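PDB 5G5S: protein argonaute from Methanocaldococcus jannaschii, which uses short single-stranded DNA guides to bind complementary DNA targets and cut them, and may defend the cell against invading genetic elements. Local coordinates for residues A[327-332]-A[478-483]; A[343-348]-A[391-396]. One frame throughout, in Å; residues are numbered along the deposited sequence.

Contact 1 of 2, residues A[327-332]-A[478-483]; sequences YSTNTL and LLIQIM
Ile480 reaches out from one side of its helix and lays its CG1-CD1 arm against Leu332 at CG1 and Thr329 at CD1, the two residues of 327-332 that it touches. The methyl CD2 of Leu332 lies 4.0 Å from CG1 of Ile480, part-way along the arm, and the two side chains cross at a slant. On Ile480, CG1 stands opposite the carbonyl carbon and next to the backbone N (chi1 -72°), and chi2 of 160° extends the arm so that CD1 reaches the loop.

The terminal methyl meets a more polar surface. CD1 of Ile480 is 3.5 Å from the backbone O of Thr329 and 3.7 Å from OG1 of the same residue, with CB of Thr329 at 3.8 Å. These are van der Waals contacts, and both oxygens take their hydrogen bonds from other groups. The O of Thr329 accepts the backbone N of Leu332 at 3.0 Å, closing a beta turn, close to type I, that brings Thr329 and Leu332 to the same arm, and it also bonds ND2 of Asn476, one turn earlier on the Ile480 helix. OG1 of Thr329 pairs with NH1 of Arg678. The methyl therefore covers oxygens that are buried but satisfied.

Ile480 belongs to helix 473-485 of the Mid domain, and the turn follows strand 323-326. Strand 314-317 backs the turn through Leu314 against Thr329 and Val316 against Leu332, while Leu478 and Ile482 pack on strand 428-434 of the parallel Mid sheet.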
ATOM      1  N   TYR A 327       5.298 -10.238  24.099  1.00 86.06           N
ATOM      2  CA  TYR A 327       5.785 -10.687  22.789  1.00 85.76           C
ATOM      3  C   TYR A 327       4.730 -10.606  21.701  1.00 85.62           C
ATOM      4  O   TYR A 327       5.061 -10.635  20.515  1.00 85.35           O
ATOM      5  CB  TYR A 327       6.415 -12.091  22.881  1.00 90.73           C
ATOM      6  CG  TYR A 327       7.775 -12.075  23.544  1.00 94.83           C
ATOM      7  CD1 TYR A 327       7.900 -12.176  24.928  1.00 97.18           C
ATOM      8  CD2 TYR A 327       8.937 -11.905  22.793  1.00 96.90           C
ATOM      9  CE1 TYR A 327       9.145 -12.118  25.548  1.00 99.64           C
ATOM     10  CE2 TYR A 327      10.192 -11.869  23.401  1.00100.23           C
ATOM     11  CZ  TYR A 327      10.289 -11.963  24.781  1.00110.05           C
ATOM     12  OH  TYR A 327      11.521 -11.922  25.390  1.00115.35           O
ATOM     13  N   SER A 328       3.458 -10.503  22.103  1.00 79.71           N
ATOM     14  CA  SER A 328       2.324 -10.400  21.186  1.00 77.52           C
ATOM     15  C   SER A 328       1.213  -9.549  21.808  1.00 77.55           C
ATOM     16  O   SER A 328       1.127  -9.465  23.028  1.00 78.96           O
ATOM     17  CB  SER A 328       1.814 -11.793  20.828  1.00 82.48           C
ATOM     18  OG  SER A 328       0.803 -11.747  19.836  1.00 91.82           O
ATOM     19  N   THR A 329       0.367  -8.922  20.980  1.00 71.20           N
ATOM     20  CA  THR A 329      -0.756  -8.108  21.477  1.00 69.60           C
ATOM     21  C   THR A 329      -2.006  -8.988  21.732  1.00 74.91           C
ATOM     22  O   THR A 329      -3.028  -8.492  22.221  1.00 73.90           O
ATOM     23  CB  THR A 329      -1.053  -6.924  20.542  1.00 68.71           C
ATOM     24  OG1 THR A 329      -1.395  -7.423  19.249  1.00 67.63           O
ATOM     25  CG2 THR A 329       0.095  -5.915  20.461  1.00 62.63           C
ATOM     26  N   ASN A 330      -1.896 -10.311  21.438  1.00 72.55           N
ATOM     27  CA  ASN A 330      -2.963 -11.305  21.604  1.00 73.84           C
ATOM     28  C   ASN A 330      -3.434 -11.482  23.057  1.00 79.03           C
ATOM     29  O   ASN A 330      -4.462 -12.128  23.294  1.00 79.33           O
ATOM     30  CB  ASN A 330      -2.575 -12.650  20.962  1.00 74.98           C
ATOM     31  CG  ASN A 330      -1.403 -13.392  21.586  1.00 93.99           C
ATOM     32  OD1 ASN A 330      -0.729 -12.931  22.518  1.00 85.21           O
ATOM     33  ND2 ASN A 330      -1.141 -14.583  21.078  1.00 89.47           N
ATOM     34  N   THR A 331      -2.679 -10.893  24.014  1.00 76.06           N
ATOM     35  CA  THR A 331      -2.958 -10.926  25.453  1.00 77.59           C
ATOM     36  C   THR A 331      -3.050  -9.514  26.072  1.00 80.95           C
ATOM     37  O   THR A 331      -2.996  -9.388  27.296  1.00 82.00           O
ATOM     38  CB  THR A 331      -1.923 -11.791  26.199  1.00 85.62           C
ATOM     39  OG1 THR A 331      -0.622 -11.233  26.009  1.00 84.32           O
ATOM     40  CG2 THR A 331      -1.967 -13.270  25.796  1.00 84.50           C
ATOM     41  N   LEU A 332      -3.193  -8.458  25.241  1.00 75.26           N
ATOM     42  CA  LEU A 332      -3.276  -7.082  25.741  1.00 74.43           C
ATOM     43  C   LEU A 332      -4.526  -6.814  26.595  1.00 79.41           C
ATOM     44  O   LEU A 332      -4.438  -6.106  27.603  1.00 78.74           O
ATOM     45  CB  LEU A 332      -3.172  -6.078  24.580  1.00 71.99           C
ATOM     46  CG  LEU A 332      -2.687  -4.663  24.911  1.00 75.57           C
ATOM     47  CD1 LEU A 332      -1.257  -4.669  25.388  1.00 75.84           C
ATOM     48  CD2 LEU A 332      -2.758  -3.784  23.690  1.00 75.63           C
ATOM     49  N   LEU A 478     -10.617  -5.898  18.831  1.00 64.42           N
ATOM     50  CA  LEU A 478     -11.515  -4.755  18.716  1.00 63.43           C
ATOM     51  C   LEU A 478     -11.003  -3.628  19.594  1.00 67.40           C
ATOM     52  O   LEU A 478     -10.959  -2.490  19.141  1.00 67.52           O
ATOM     53  CB  LEU A 478     -12.962  -5.145  19.099  1.00 65.15           C
ATOM     54  CG  LEU A 478     -13.991  -4.004  19.172  1.00 69.79           C
ATOM     55  CD1 LEU A 478     -14.198  -3.351  17.806  1.00 67.83           C
ATOM     56  CD2 LEU A 478     -15.313  -4.488  19.772  1.00 73.21           C
ATOM     57  N   LEU A 479     -10.600  -3.945  20.838  1.00 64.82           N
ATOM     58  CA  LEU A 479     -10.060  -2.963  21.773  1.00 64.67           C
ATOM     59  C   LEU A 479      -8.731  -2.386  21.305  1.00 67.32           C
ATOM     60  O   LEU A 479      -8.546  -1.180  21.437  1.00 66.51           O
ATOM     61  CB  LEU A 479     -10.010  -3.491  23.221  1.00 66.77           C
ATOM     62  CG  LEU A 479     -11.378  -3.666  23.902  1.00 72.45           C
ATOM     63  CD1 LEU A 479     -11.248  -4.402  25.219  1.00 74.01           C
ATOM     64  CD2 LEU A 479     -12.087  -2.315  24.100  1.00 75.46           C
ATOM     65  N   ILE A 480      -7.853  -3.219  20.674  1.00 64.32           N
ATOM     66  CA  ILE A 480      -6.573  -2.785  20.100  1.00 63.51           C
ATOM     67  C   ILE A 480      -6.832  -1.701  19.046  1.00 67.11           C
ATOM     68  O   ILE A 480      -6.195  -0.644  19.069  1.00 64.85           O
ATOM     69  CB  ILE A 480      -5.754  -3.975  19.504  1.00 66.08           C
ATOM     70  CG1 ILE A 480      -5.172  -4.866  20.626  1.00 68.00           C
ATOM     71  CG2 ILE A 480      -4.629  -3.457  18.574  1.00 64.15           C
ATOM     72  CD1 ILE A 480      -4.785  -6.250  20.203  1.00 74.40           C
ATOM     73  N   GLN A 481      -7.797  -1.969  18.148  1.00 65.53           N
ATOM     74  CA  GLN A 481      -8.166  -1.054  17.078  1.00 65.01           C
ATOM     75  C   GLN A 481      -8.813   0.231  17.579  1.00 69.19           C
ATOM     76  O   GLN A 481      -8.494   1.292  17.048  1.00 68.46           O
ATOM     77  CB  GLN A 481      -8.985  -1.757  15.986  1.00 66.50           C
ATOM     78  CG  GLN A 481      -8.993  -0.957  14.689  1.00 73.62           C
ATOM     79  CD  GLN A 481      -9.111  -1.788  13.450  1.00 75.65           C
ATOM     80  OE1 GLN A 481      -8.557  -2.879  13.337  1.00 66.04           O
ATOM     81  NE2 GLN A 481      -9.778  -1.230  12.457  1.00 66.77           N
ATOM     82  N   ILE A 482      -9.659   0.146  18.636  1.00 66.34           N
ATOM     83  CA  ILE A 482     -10.308   1.297  19.275  1.00 66.54           C
ATOM     84  C   ILE A 482      -9.243   2.235  19.867  1.00 70.65           C
ATOM     85  O   ILE A 482      -9.317   3.451  19.652  1.00 71.36           O
ATOM     86  CB  ILE A 482     -11.385   0.847  20.307  1.00 71.46           C
ATOM     87  CG1 ILE A 482     -12.639   0.298  19.587  1.00 71.58           C
ATOM     88  CG2 ILE A 482     -11.745   1.973  21.292  1.00 74.19           C
ATOM     89  CD1 ILE A 482     -13.783  -0.333  20.517  1.00 74.67           C
ATOM     90  N   MET A 483      -8.238   1.665  20.577  1.00 66.42           N
ATOM     91  CA  MET A 483      -7.100   2.403  21.162  1.00 66.25           C
ATOM     92  C   MET A 483      -6.339   3.184  20.091  1.00 68.57           C
ATOM     93  O   MET A 483      -6.025   4.355  20.303  1.00 69.10           O
ATOM     94  CB  MET A 483      -6.128   1.457  21.911  1.00 68.75           C
ATOM     95  CG  MET A 483      -6.732   0.747  23.120  1.00 73.58           C
ATOM     96  SD  MET A 483      -7.336   1.810  24.450  1.00 80.48           S
ATOM     97  CE  MET A 483      -9.086   1.764  24.125  1.00 76.85           C
TER

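Contact 2 of 2, residues A[343-348]-A[391-396]; sequences IYLPYD and NKTELP
Pro346 and Leu395 make the main apolar contact, the pyrrolidine ring lying against the branched end of the leucine. CG of Pro346 is 3.7 Å from CD2 of Leu395, and CD of Pro346 is 3.8 Å from CD1 of Leu395, so the CG-CD edge of the ring sits across the leucine fork. The branch carbon CG of Leu395 is 3.8 Å from CG of Pro346. With its CG beside the backbone N (chi1 -79°), Leu395 brings this fork to the proline, and it also packs on Tyr386 and Ala390 of helix 372-390. Leu345 adds a looser apolar touch, its CD2 standing 4.4 Å from CD1 of Leu395.

Segment 343-348 leads into the Mid domain, whereas 391-396 lies within it, joining helix 372-390 to strand 397-407 as the second loop of the beta-alpha-beta crossover 357-365, 372-390, 397-407 in the parallel, Rossmann-like Mid sheet. On the entering segment, Tyr347 and Asp348 face Lys489 together as a classic beta bulge.

A mixed contact is made by Thr393, whose OG1 lies 3.9 Å from CD2 of Leu345 and slightly farther from CD1, a hydroxyl against the leucine fork. That oxygen points to the leucine because it stands opposite its own backbone N (chi1 -158°).

Charge enters at Asp348 and Glu394, whose OD1 and OE1 are 4.6 Å apart. Arg354 probably eases the repulsion between these carboxylates: its NH1 forms a salt bridge with OD1 of Asp348 and a long, weak ion pair with OE1 of Glu394.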
ATOM      1  N   ILE A 343      -2.994  -7.452  34.030  1.00 88.24           N
ATOM      2  CA  ILE A 343      -3.544  -6.168  33.562  1.00 86.47           C
ATOM      3  C   ILE A 343      -2.413  -5.313  32.984  1.00 88.19           C
ATOM      4  O   ILE A 343      -1.424  -5.060  33.673  1.00 88.61           O
ATOM      5  CB  ILE A 343      -4.334  -5.399  34.669  1.00 92.55           C
ATOM      6  CG1 ILE A 343      -5.471  -6.260  35.260  1.00 95.17           C
ATOM      7  CG2 ILE A 343      -4.856  -4.032  34.149  1.00 91.41           C
ATOM      8  CD1 ILE A 343      -6.002  -5.797  36.572  1.00100.47           C
ATOM      9  N   TYR A 344      -2.582  -4.862  31.726  1.00 82.59           N
ATOM     10  CA  TYR A 344      -1.634  -4.026  30.992  1.00 80.32           C
ATOM     11  C   TYR A 344      -2.196  -2.628  30.754  1.00 86.18           C
ATOM     12  O   TYR A 344      -3.338  -2.486  30.293  1.00 85.93           O
ATOM     13  CB  TYR A 344      -1.251  -4.680  29.661  1.00 77.68           C
ATOM     14  CG  TYR A 344      -0.598  -6.036  29.805  1.00 78.90           C
ATOM     15  CD1 TYR A 344       0.622  -6.179  30.461  1.00 82.17           C
ATOM     16  CD2 TYR A 344      -1.174  -7.171  29.246  1.00 78.60           C
ATOM     17  CE1 TYR A 344       1.239  -7.422  30.576  1.00 83.31           C
ATOM     18  CE2 TYR A 344      -0.559  -8.417  29.342  1.00 80.38           C
ATOM     19  CZ  TYR A 344       0.650  -8.538  30.007  1.00 88.10           C
ATOM     20  OH  TYR A 344       1.263  -9.764  30.101  1.00 90.33           O
ATOM     21  N   LEU A 345      -1.384  -1.597  31.062  1.00 83.15           N
ATOM     22  CA  LEU A 345      -1.758  -0.186  30.925  1.00 82.56           C
ATOM     23  C   LEU A 345      -0.982   0.556  29.814  1.00 84.46           C
ATOM     24  O   LEU A 345       0.150   0.166  29.492  1.00 83.19           O
ATOM     25  CB  LEU A 345      -1.670   0.537  32.288  1.00 86.36           C
ATOM     26  CG  LEU A 345      -2.585  -0.001  33.420  1.00 93.43           C
ATOM     27  CD1 LEU A 345      -2.242   0.635  34.732  1.00 97.31           C
ATOM     28  CD2 LEU A 345      -4.068   0.234  33.113  1.00 95.44           C
ATOM     29  N   PRO A 346      -1.587   1.593  29.176  1.00 80.26           N
ATOM     30  CA  PRO A 346      -0.898   2.274  28.069  1.00 77.34           C
ATOM     31  C   PRO A 346       0.257   3.176  28.474  1.00 81.72           C
ATOM     32  O   PRO A 346       0.264   3.716  29.575  1.00 85.27           O
ATOM     33  CB  PRO A 346      -2.018   3.081  27.414  1.00 78.35           C
ATOM     34  CG  PRO A 346      -2.943   3.387  28.518  1.00 85.71           C
ATOM     35  CD  PRO A 346      -2.935   2.163  29.385  1.00 83.13           C
ATOM     36  N   TYR A 347       1.225   3.343  27.564  1.00 75.99           N
ATOM     37  CA  TYR A 347       2.395   4.209  27.736  1.00 76.73           C
ATOM     38  C   TYR A 347       2.010   5.681  27.756  1.00 81.14           C
ATOM     39  O   TYR A 347       2.593   6.436  28.529  1.00 83.81           O
ATOM     40  CB  TYR A 347       3.436   3.964  26.624  1.00 75.03           C
ATOM     41  CG  TYR A 347       4.637   3.184  27.098  1.00 76.86           C
ATOM     42  CD1 TYR A 347       4.578   1.801  27.252  1.00 78.29           C
ATOM     43  CD2 TYR A 347       5.830   3.828  27.417  1.00 79.18           C
ATOM     44  CE1 TYR A 347       5.675   1.079  27.720  1.00 80.74           C
ATOM     45  CE2 TYR A 347       6.939   3.115  27.870  1.00 81.77           C
ATOM     46  CZ  TYR A 347       6.856   1.739  28.022  1.00 88.64           C
ATOM     47  OH  TYR A 347       7.945   1.025  28.453  1.00 89.74           O
ATOM     48  N   ASP A 348       1.054   6.091  26.894  1.00 79.12           N
ATOM     49  CA  ASP A 348       0.576   7.472  26.805  1.00 80.69           C
ATOM     50  C   ASP A 348      -0.815   7.564  26.184  1.00 82.31           C
ATOM     51  O   ASP A 348      -1.110   6.873  25.211  1.00 79.62           O
ATOM     52  CB  ASP A 348       1.575   8.367  26.027  1.00 83.12           C
ATOM     53  CG  ASP A 348       1.323   9.863  26.148  1.00100.59           C
ATOM     54  OD1 ASP A 348       1.079  10.340  27.287  1.00106.34           O
ATOM     55  OD2 ASP A 348       1.427  10.568  25.119  1.00105.19           O
ATOM     56  N   ASN A 391     -11.370   3.652  34.897  1.00108.07           N
ATOM     57  CA  ASN A 391     -11.622   4.494  36.065  1.00113.06           C
ATOM     58  C   ASN A 391     -10.398   4.291  36.954  1.00119.61           C
ATOM     59  O   ASN A 391      -9.950   3.153  37.131  1.00117.91           O
ATOM     60  CB  ASN A 391     -12.887   4.030  36.794  1.00115.77           C
ATOM     61  CG  ASN A 391     -13.586   5.113  37.571  1.00136.52           C
ATOM     62  OD1 ASN A 391     -13.364   5.301  38.775  1.00130.66           O
ATOM     63  ND2 ASN A 391     -14.471   5.836  36.900  1.00126.57           N
ATOM     64  N   LYS A 392      -9.836   5.391  37.476  1.00120.83           N
ATOM     65  CA  LYS A 392      -8.624   5.414  38.307  1.00124.58           C
ATOM     66  C   LYS A 392      -7.337   5.106  37.503  1.00125.51           C
ATOM     67  O   LYS A 392      -6.399   4.497  38.023  1.00126.58           O
ATOM     68  CB  LYS A 392      -8.769   4.591  39.613  1.00132.14           C
ATOM     69  N   THR A 393      -7.317   5.557  36.225  1.00118.22           N
ATOM     70  CA  THR A 393      -6.211   5.493  35.256  1.00113.79           C
ATOM     71  C   THR A 393      -6.398   6.570  34.169  1.00114.22           C
ATOM     72  O   THR A 393      -7.486   7.146  34.062  1.00113.64           O
ATOM     73  CB  THR A 393      -5.976   4.066  34.702  1.00120.44           C
ATOM     74  OG1 THR A 393      -4.637   3.984  34.210  1.00122.33           O
ATOM     75  CG2 THR A 393      -6.917   3.704  33.581  1.00114.04           C
ATOM     76  N   GLU A 394      -5.342   6.813  33.357  1.00108.40           N
ATOM     77  CA  GLU A 394      -5.321   7.790  32.257  1.00105.95           C
ATOM     78  C   GLU A 394      -6.310   7.463  31.126  1.00104.76           C
ATOM     79  O   GLU A 394      -6.757   8.378  30.434  1.00103.32           O
ATOM     80  CB  GLU A 394      -3.899   7.948  31.681  1.00105.79           C
ATOM     81  CG  GLU A 394      -2.928   8.692  32.588  1.00123.46           C
ATOM     82  CD  GLU A 394      -1.677   9.259  31.935  1.00151.34           C
ATOM     83  OE1 GLU A 394      -1.262   8.753  30.865  1.00144.40           O
ATOM     84  OE2 GLU A 394      -1.107  10.218  32.505  1.00148.04           O
ATOM     85  N   LEU A 395      -6.642   6.165  30.944  1.00 99.01           N
ATOM     86  CA  LEU A 395      -7.550   5.658  29.909  1.00 95.03           C
ATOM     87  C   LEU A 395      -8.942   6.296  29.946  1.00101.26           C
ATOM     88  O   LEU A 395      -9.523   6.432  31.027  1.00105.15           O
ATOM     89  CB  LEU A 395      -7.697   4.129  29.997  1.00 93.45           C
ATOM     90  CG  LEU A 395      -6.582   3.273  29.420  1.00 94.91           C
ATOM     91  CD1 LEU A 395      -6.658   1.868  29.966  1.00 95.62           C
ATOM     92  CD2 LEU A 395      -6.632   3.234  27.893  1.00 91.76           C
ATOM     93  N   PRO A 396      -9.514   6.658  28.774  1.00 94.88           N
ATOM     94  CA  PRO A 396     -10.870   7.238  28.777  1.00 96.14           C
ATOM     95  C   PRO A 396     -11.945   6.177  29.005  1.00 99.25           C
ATOM     96  O   PRO A 396     -11.697   4.991  28.786  1.00 96.51           O
ATOM     97  CB  PRO A 396     -10.993   7.854  27.381  1.00 94.87           C
ATOM     98  CG  PRO A 396     -10.079   7.029  26.519  1.00 94.49           C
ATOM     99  CD  PRO A 396      -8.964   6.549  27.402  1.00 91.04           C
TER

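Overall arrangement
The centres of contacts 1 and 2 lie about 13 Å apart, with contact 2 nested inside the loop closed by contact 1. They also touch: SD of Met483 packs 3.8 Å from CD2 of Leu395, and O of Thr331 lies 3.3 Å from CE2 of Tyr344. Together they place the chain between strands 323-326 and 357-365 against helix 473-485 and loop 391-396 of the Mid domain. Contact 1 is the nearer to guide binding, because its helix carries Gln481, which interacts with guide DNA, and the side chain of Ile480 is about 8 Å from those of Ser671, another guide contact, and Ile715, which probably binds a manganese ion. Contact 2 lies away from the known guide-binding and catalytic residues.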